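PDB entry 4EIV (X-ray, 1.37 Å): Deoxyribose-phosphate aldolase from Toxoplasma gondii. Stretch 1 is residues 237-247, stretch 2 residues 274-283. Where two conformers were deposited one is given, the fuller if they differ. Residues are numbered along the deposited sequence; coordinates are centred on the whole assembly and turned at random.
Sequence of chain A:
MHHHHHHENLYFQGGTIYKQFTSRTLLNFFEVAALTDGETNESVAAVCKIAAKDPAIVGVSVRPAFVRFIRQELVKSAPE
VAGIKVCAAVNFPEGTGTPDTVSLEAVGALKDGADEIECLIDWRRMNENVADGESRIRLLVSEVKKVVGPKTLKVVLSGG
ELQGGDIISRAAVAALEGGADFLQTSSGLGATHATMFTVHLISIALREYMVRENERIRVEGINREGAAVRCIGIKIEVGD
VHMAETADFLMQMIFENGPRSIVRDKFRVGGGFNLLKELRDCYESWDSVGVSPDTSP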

ATOM      1  N   GLU A 237     -10.514  -7.426 -13.565  1.00 22.93           N
ATOM      2  CA  GLU A 237     -11.207  -8.720 -13.440  1.00 23.09           C
ATOM      3  C   GLU A 237     -10.475  -9.711 -14.337  1.00 23.49           C
ATOM      4  O   GLU A 237     -10.377  -9.501 -15.548  1.00 24.05           O
ATOM      5  CB  GLU A 237     -12.687  -8.571 -13.793  1.00 23.55           C
ATOM      6  CG  GLU A 237     -13.561  -9.803 -13.518  1.00 23.62           C
ATOM      7  CD  GLU A 237     -13.396 -10.911 -14.529  1.00 25.81           C
ATOM      8  OE1 GLU A 237     -13.260 -12.057 -14.072  1.00 27.06           O
ATOM      9  OE2 GLU A 237     -13.407 -10.628 -15.759  1.00 26.12           O
ATOM     10  N   VAL A 238      -9.896 -10.745 -13.727  1.00 24.67           N
ATOM     11  CA  VAL A 238      -8.960 -11.633 -14.403  1.00 25.67           C
ATOM     12  C   VAL A 238      -9.486 -12.998 -14.724  1.00 27.28           C
ATOM     13  O   VAL A 238      -8.733 -13.855 -15.196  1.00 29.96           O
ATOM     14  CB  VAL A 238      -7.640 -11.762 -13.598  1.00 24.16           C
ATOM     15  CG1 VAL A 238      -7.019 -10.377 -13.364  1.00 25.96           C
ATOM     16  CG2 VAL A 238      -7.855 -12.477 -12.284  1.00 25.45           C
ATOM     17  N   GLY A 239     -10.754 -13.244 -14.478  1.00 29.52           N
ATOM     18  CA  GLY A 239     -11.314 -14.528 -14.836  1.00 31.93           C
ATOM     19  C   GLY A 239     -10.755 -15.627 -13.966  1.00 33.59           C
ATOM     20  O   GLY A 239     -10.706 -15.493 -12.734  1.00 34.63           O
ATOM     21  N   ASP A 240     -10.279 -16.692 -14.624  1.00 35.68           N
ATOM     22  CA  ASP A 240      -9.772 -17.875 -13.937  1.00 36.89           C
ATOM     23  C   ASP A 240      -8.270 -18.099 -14.090  1.00 35.95           C
ATOM     24  O   ASP A 240      -7.775 -19.222 -13.934  1.00 37.67           O
ATOM     25  CB  ASP A 240     -10.587 -19.099 -14.376  1.00 39.07           C
ATOM     26  CG  ASP A 240     -12.045 -19.002 -13.931  1.00 43.49           C
ATOM     27  OD1 ASP A 240     -12.935 -18.953 -14.818  1.00 48.38           O
ATOM     28  OD2 ASP A 240     -12.280 -18.904 -12.694  1.00 48.77           O
ATOM     29  N   VAL A 241      -7.529 -17.033 -14.377  1.00 33.46           N
ATOM     30  CA  VAL A 241      -6.069 -17.134 -14.463  1.00 32.50           C
ATOM     31  C   VAL A 241      -5.433 -17.404 -13.097  1.00 33.53           C
ATOM     32  O   VAL A 241      -6.068 -17.245 -12.045  1.00 34.57           O
ATOM     33  CB  VAL A 241      -5.420 -15.876 -15.073  1.00 31.10           C
ATOM     34  CG1 VAL A 241      -5.941 -15.666 -16.517  1.00 32.66           C
ATOM     35  CG2 VAL A 241      -5.653 -14.684 -14.200  1.00 30.89           C
ATOM     36  N   HIS A 242      -4.165 -17.801 -13.134  1.00 33.00           N
ATOM     37  CA  HIS A 242      -3.392 -18.094 -11.924  1.00 32.91           C
ATOM     38  C   HIS A 242      -2.698 -16.863 -11.329  1.00 31.53           C
ATOM     39  O   HIS A 242      -2.710 -15.766 -11.900  1.00 29.98           O
ATOM     40  CB  HIS A 242      -2.354 -19.173 -12.231  1.00 33.62           C
ATOM     41  CG  HIS A 242      -2.946 -20.450 -12.721  1.00 37.96           C
ATOM     42  ND1 HIS A 242      -3.623 -21.309 -11.888  1.00 41.67           N
ATOM     43  CD2 HIS A 242      -2.935 -21.039 -13.942  1.00 42.14           C
ATOM     44  CE1 HIS A 242      -4.037 -22.355 -12.578  1.00 41.86           C
ATOM     45  NE2 HIS A 242      -3.630 -22.218 -13.828  1.00 43.61           N
ATOM     46  N   MET A 243      -2.093 -17.059 -10.161  1.00 30.78           N
ATOM     47  CA  MET A 243      -1.420 -15.968  -9.469  1.00 30.39           C
ATOM     48  C   MET A 243      -0.334 -15.274 -10.297  1.00 29.76           C
ATOM     49  O   MET A 243      -0.227 -14.053 -10.247  1.00 29.90           O
ATOM     50  CB  MET A 243      -0.853 -16.439  -8.122  1.00 31.56           C
ATOM     51  CG  MET A 243      -0.197 -15.324  -7.312  1.00 32.27           C
ATOM     52  SD  MET A 243       0.314 -15.797  -5.646  1.00 37.58           S
ATOM     53  CE  MET A 243       1.564 -17.003  -6.017  1.00 36.35           C
ATOM     54  N   ALA A 244       0.453 -16.023 -11.058  1.00 31.25           N
ATOM     55  CA  ALA A 244       1.521 -15.389 -11.838  1.00 31.78           C
ATOM     56  C   ALA A 244       1.016 -14.360 -12.845  1.00 32.26           C
ATOM     57  O   ALA A 244       1.547 -13.242 -12.941  1.00 33.07           O
ATOM     58  CB  ALA A 244       2.322 -16.452 -12.553  1.00 33.95           C
ATOM     59  N   GLU A 245      -0.040 -14.714 -13.566  1.00 32.54           N
ATOM     60  CA  GLU A 245      -0.645 -13.799 -14.528  1.00 32.95           C
ATOM     61  C   GLU A 245      -1.216 -12.583 -13.808  1.00 31.46           C
ATOM     62  O   GLU A 245      -1.154 -11.457 -14.297  1.00 31.69           O
ATOM     63  CB  GLU A 245      -1.759 -14.493 -15.335  1.00 34.31           C
ATOM     64  CG  GLU A 245      -1.285 -15.496 -16.406  1.00 38.03           C
ATOM     65  CD  GLU A 245      -0.800 -16.853 -15.880  1.00 41.17           C
ATOM     66  OE1 GLU A 245      -0.328 -17.666 -16.708  1.00 45.42           O
ATOM     67  OE2 GLU A 245      -0.883 -17.139 -14.662  1.00 44.10           O
ATOM     68  N   THR A 246      -1.782 -12.808 -12.631  1.00 29.92           N
ATOM     69  CA  THR A 246      -2.371 -11.726 -11.879  1.00 29.60           C
ATOM     70  C   THR A 246      -1.267 -10.718 -11.441  1.00 29.07           C
ATOM     71  O   THR A 246      -1.481  -9.503 -11.465  1.00 30.70           O
ATOM     72  CB  THR A 246      -3.187 -12.291 -10.693  1.00 29.51           C
ATOM     73  OG1 THR A 246      -4.170 -13.230 -11.173  1.00 31.18           O
ATOM     74  CG2 THR A 246      -3.883 -11.223  -9.965  1.00 29.33           C
ATOM     75  N   ALA A 247      -0.083 -11.246 -11.082  1.00 29.95           N
ATOM     76  CA  ALA A 247       1.075 -10.435 -10.665  1.00 29.06           C
ATOM     77  C   ALA A 247       1.550  -9.449 -11.749  1.00 29.17           C
ATOM     78  O   ALA A 247       2.013  -8.332 -11.442  1.00 29.31           O
ATOM     79  CB  ALA A 247       2.257 -11.330 -10.231  1.00 30.13           C
TER
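Stretch 2 (274-283) NLLKELRDCY

A glutamate from one helix takes up the first free amide of another: the backbone N of M243 donates to OE1 of E278 at 2.8 Å, with an N-H...acceptor angle of 152°. H242, at the N-cap position, has an imidazole for a side chain, and the carboxylate that meets the opening turn comes from E278, 35 residues after M243. Two waters extend the arrangement. One donates to E278 OE1 and lies 3.2 Å from H242 ND1; another donates to E278 OE2 and accepts from the amide N of A244, 3.1 Å away, so that the carboxylate serves the first helical amide directly and the second through solvent.

Stretch 2 is helical throughout, from N274 to Y283, with a regular ladder of i to i+4 backbone bonds. Stretch 1 approaches through a type II' turn from V238 to V241, with G239 at positive phi, and becomes helical at M243. The two helices run almost perpendicular, at a signed crossing angle of -89°, and their axes come no closer than 11.0 Å. At that angle the contact stays local, centred on the start of the 243-247 helix; the nearest CA pair, H242 and L275, is 5.9 Å apart.

M243 is the knob. Its side chain, extended with chi1 and chi2 both t and chi3 p, sits among L275, E278, L279 and C282, residues spaced as one face of a helix. Its SD lies 3.6 Å from L279 CD2, and its CE reaches 4.0 Å from C282 SG. The CB of M243 is 3.6 Å from E278 CD, so the same residue that gives its amide to the carboxylate also packs against it.

L275 points toward stretch 1 and fits against the turn and the helix start. Its CD2 meets V238 CG2 at 3.7 Å, the carbonyl O of V241 at 3.6 Å and T246 OG1 at 3.6 Å, while its CD1 lies 3.5 Å from M243 N. The same threonine hydroxyl donates to the carbonyl O of H242, OG1 to O 3.0 Å.

At the N-terminal end of stretch 2, water adds to the direct contacts of L275: one molecule accepts from the L275 amide N and donates to D240 OD2, and a second donates to the same oxygen while accepting a weak bond from N274 ND2. The rule to read here is a buried apolar knob beside a glutamate that binds the first amide of a helix directly and the second through water.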

ATOM      1  N   ASN A 274     -10.897 -20.615  -7.389  1.00 30.43           N
ATOM      2  CA  ASN A 274      -9.619 -21.323  -7.459  1.00 30.52           C
ATOM      3  C   ASN A 274      -8.427 -20.365  -7.276  1.00 29.83           C
ATOM      4  O   ASN A 274      -7.479 -20.694  -6.553  1.00 30.23           O
ATOM      5  CB  ASN A 274      -9.503 -22.154  -8.735  1.00 32.42           C
ATOM      6  CG  ASN A 274     -10.448 -23.348  -8.743  1.00 35.70           C
ATOM      7  OD1 ASN A 274     -10.810 -23.883  -7.688  1.00 38.96           O
ATOM      8  ND2 ASN A 274     -10.833 -23.786  -9.937  1.00 41.69           N
ATOM      9  N   LEU A 275      -8.513 -19.164  -7.855  1.00 28.92           N
ATOM     10  CA  LEU A 275      -7.439 -18.178  -7.663  1.00 27.83           C
ATOM     11  C   LEU A 275      -7.368 -17.755  -6.195  1.00 27.70           C
ATOM     12  O   LEU A 275      -6.288 -17.651  -5.624  1.00 27.45           O
ATOM     13  CB  LEU A 275      -7.588 -16.983  -8.608  1.00 27.39           C
ATOM     14  CG  LEU A 275      -6.606 -15.808  -8.449  1.00 26.92           C
ATOM     15  CD1 LEU A 275      -5.147 -16.273  -8.581  1.00 28.57           C
ATOM     16  CD2 LEU A 275      -6.906 -14.779  -9.517  1.00 28.08           C
ATOM     17  N   LEU A 276      -8.519 -17.476  -5.590  1.00 27.38           N
ATOM     18  CA  LEU A 276      -8.560 -17.132  -4.171  1.00 27.79           C
ATOM     19  C   LEU A 276      -7.868 -18.196  -3.324  1.00 28.47           C
ATOM     20  O   LEU A 276      -7.051 -17.882  -2.450  1.00 28.93           O
ATOM     21  CB  LEU A 276     -10.007 -16.933  -3.702  1.00 28.43           C
ATOM     22  CG  LEU A 276     -10.190 -16.728  -2.199  1.00 29.22           C
ATOM     23  CD1 LEU A 276      -9.335 -15.543  -1.700  1.00 28.78           C
ATOM     24  CD2 LEU A 276     -11.662 -16.578  -1.855  1.00 28.48           C
ATOM     25  N   LYS A 277      -8.176 -19.465  -3.586  1.00 29.92           N
ATOM     26  CA  LYS A 277      -7.546 -20.544  -2.845  1.00 31.69           C
ATOM     27  C   LYS A 277      -6.030 -20.618  -3.096  1.00 31.19           C
ATOM     28  O   LYS A 277      -5.285 -20.858  -2.168  1.00 32.22           O
ATOM     29  CB  LYS A 277      -8.240 -21.878  -3.121  1.00 32.73           C
ATOM     30  CG  LYS A 277      -9.661 -21.941  -2.496  1.00 35.29           C
ATOM     31  CD  LYS A 277     -10.400 -23.262  -2.711  1.00 39.93           C
ATOM     32  CE  LYS A 277     -10.899 -23.412  -4.139  1.00 41.45           C
ATOM     33  NZ  LYS A 277     -11.699 -24.656  -4.295  1.00 45.17           N
ATOM     34  N   GLU A 278      -5.588 -20.357  -4.325  1.00 30.12           N
ATOM     35  CA  GLU A 278      -4.159 -20.331  -4.626  1.00 30.19           C
ATOM     36  C   GLU A 278      -3.475 -19.236  -3.802  1.00 29.66           C
ATOM     37  O   GLU A 278      -2.420 -19.445  -3.205  1.00 30.08           O
ATOM     38  CB  GLU A 278      -3.902 -20.079  -6.118  1.00 30.37           C
ATOM     39  CG  GLU A 278      -2.395 -20.127  -6.459  1.00 31.34           C
ATOM     40  CD  GLU A 278      -2.053 -19.795  -7.904  1.00 34.57           C
ATOM     41  OE1 GLU A 278      -2.921 -19.337  -8.666  1.00 34.74           O
ATOM     42  OE2 GLU A 278      -0.890 -20.036  -8.281  1.00 36.42           O
ATOM     43  N   LEU A 279      -4.109 -18.074  -3.732  1.00 28.92           N
ATOM     44  CA  LEU A 279      -3.534 -16.956  -2.997  1.00 29.23           C
ATOM     45  C   LEU A 279      -3.444 -17.280  -1.513  1.00 29.90           C
ATOM     46  O   LEU A 279      -2.395 -17.086  -0.888  1.00 30.42           O
ATOM     47  CB  LEU A 279      -4.374 -15.694  -3.178  1.00 28.34           C
ATOM     48  CG  LEU A 279      -4.475 -15.118  -4.594  1.00 28.21           C
ATOM     49  CD1 LEU A 279      -5.426 -13.923  -4.604  1.00 30.00           C
ATOM     50  CD2 LEU A 279      -3.115 -14.727  -5.149  1.00 29.34           C
ATOM     51  N   ARG A 280      -4.542 -17.781  -0.955  1.00 31.11           N
ATOM     52  CA  ARG A 280      -4.593 -18.043   0.471  1.00 32.76           C
ATOM     53  C   ARG A 280      -3.639 -19.168   0.868  1.00 33.17           C
ATOM     54  O   ARG A 280      -2.945 -19.072   1.894  1.00 33.99           O
ATOM     55  CB  ARG A 280      -6.026 -18.276   0.956  1.00 34.87           C
ATOM     56  CG  ARG A 280      -6.088 -18.046   2.440  1.00 36.91           C
ATOM     57  CD  ARG A 280      -7.459 -17.992   3.005  1.00 36.16           C
ATOM     58  NE  ARG A 280      -8.275 -16.818   2.687  1.00 31.90           N
ATOM     59  CZ  ARG A 280      -8.090 -15.583   3.158  1.00 29.55           C
ATOM     60  NH1 ARG A 280      -7.001 -15.238   3.849  1.00 30.43           N
ATOM     61  NH2 ARG A 280      -8.976 -14.660   2.870  1.00 29.79           N
ATOM     62  N   ASP A 281      -3.560 -20.217   0.051  1.00 33.51           N
ATOM     63  CA  ASP A 281      -2.629 -21.309   0.309  1.00 35.03           C
ATOM     64  C   ASP A 281      -1.184 -20.803   0.338  1.00 33.88           C
ATOM     65  O   ASP A 281      -0.384 -21.207   1.188  1.00 34.88           O
ATOM     66  CB  ASP A 281      -2.811 -22.435  -0.717  1.00 35.90           C
ATOM     67  CG  ASP A 281      -4.142 -23.196  -0.533  1.00 39.57           C
ATOM     68  OD1 ASP A 281      -4.885 -22.939   0.447  1.00 41.33           O
ATOM     69  OD2 ASP A 281      -4.455 -24.054  -1.380  1.00 42.16           O
ATOM     70  N   CYS A 282      -0.862 -19.905  -0.584  0.50 32.45           N
ATOM     71  CA  CYS A 282       0.470 -19.341  -0.665  0.50 31.91           C
ATOM     72  C   CYS A 282       0.783 -18.522   0.586  0.50 31.58           C
ATOM     73  O   CYS A 282       1.814 -18.720   1.229  0.50 32.53           O
ATOM     74  CB  CYS A 282       0.593 -18.469  -1.909  0.50 30.82           C
ATOM     75  SG  CYS A 282       2.248 -17.789  -2.144  0.50 31.82           S
ATOM     76  N   TYR A 283      -0.107 -17.598   0.929  1.00 30.82           N
ATOM     77  CA  TYR A 283       0.090 -16.773   2.106  1.00 30.72           C
ATOM     78  C   TYR A 283       0.221 -17.575   3.395  1.00 32.01           C
ATOM     79  O   TYR A 283       1.089 -17.286   4.240  1.00 31.72           O
ATOM     80  CB  TYR A 283      -1.027 -15.749   2.276  1.00 29.69           C
ATOM     81  CG  TYR A 283      -0.934 -15.081   3.612  1.00 30.98           C
ATOM     82  CD1 TYR A 283       0.122 -14.225   3.898  1.00 30.26           C
ATOM     83  CD2 TYR A 283      -1.853 -15.360   4.625  1.00 30.54           C
ATOM     84  CE1 TYR A 283       0.256 -13.641   5.143  1.00 29.92           C
ATOM     85  CE2 TYR A 283      -1.732 -14.772   5.882  1.00 31.86           C
ATOM     86  CZ  TYR A 283      -0.669 -13.914   6.131  1.00 31.02           C
ATOM     87  OH  TYR A 283      -0.543 -13.303   7.346  1.00 32.77           O
TER
HETATM   88  O   HOH W   1      -9.947 -18.957 -10.437  1.00 35.65           O
HETATM   89  O   HOH W   2     -11.181 -21.236 -11.806  1.00 92.77           O
HETATM   90  O   HOH W   3      -5.451 -20.393  -9.385  1.00 41.04           O
HETATM   91  O   HOH W   4       0.633 -19.044 -10.539  1.00 34.57           O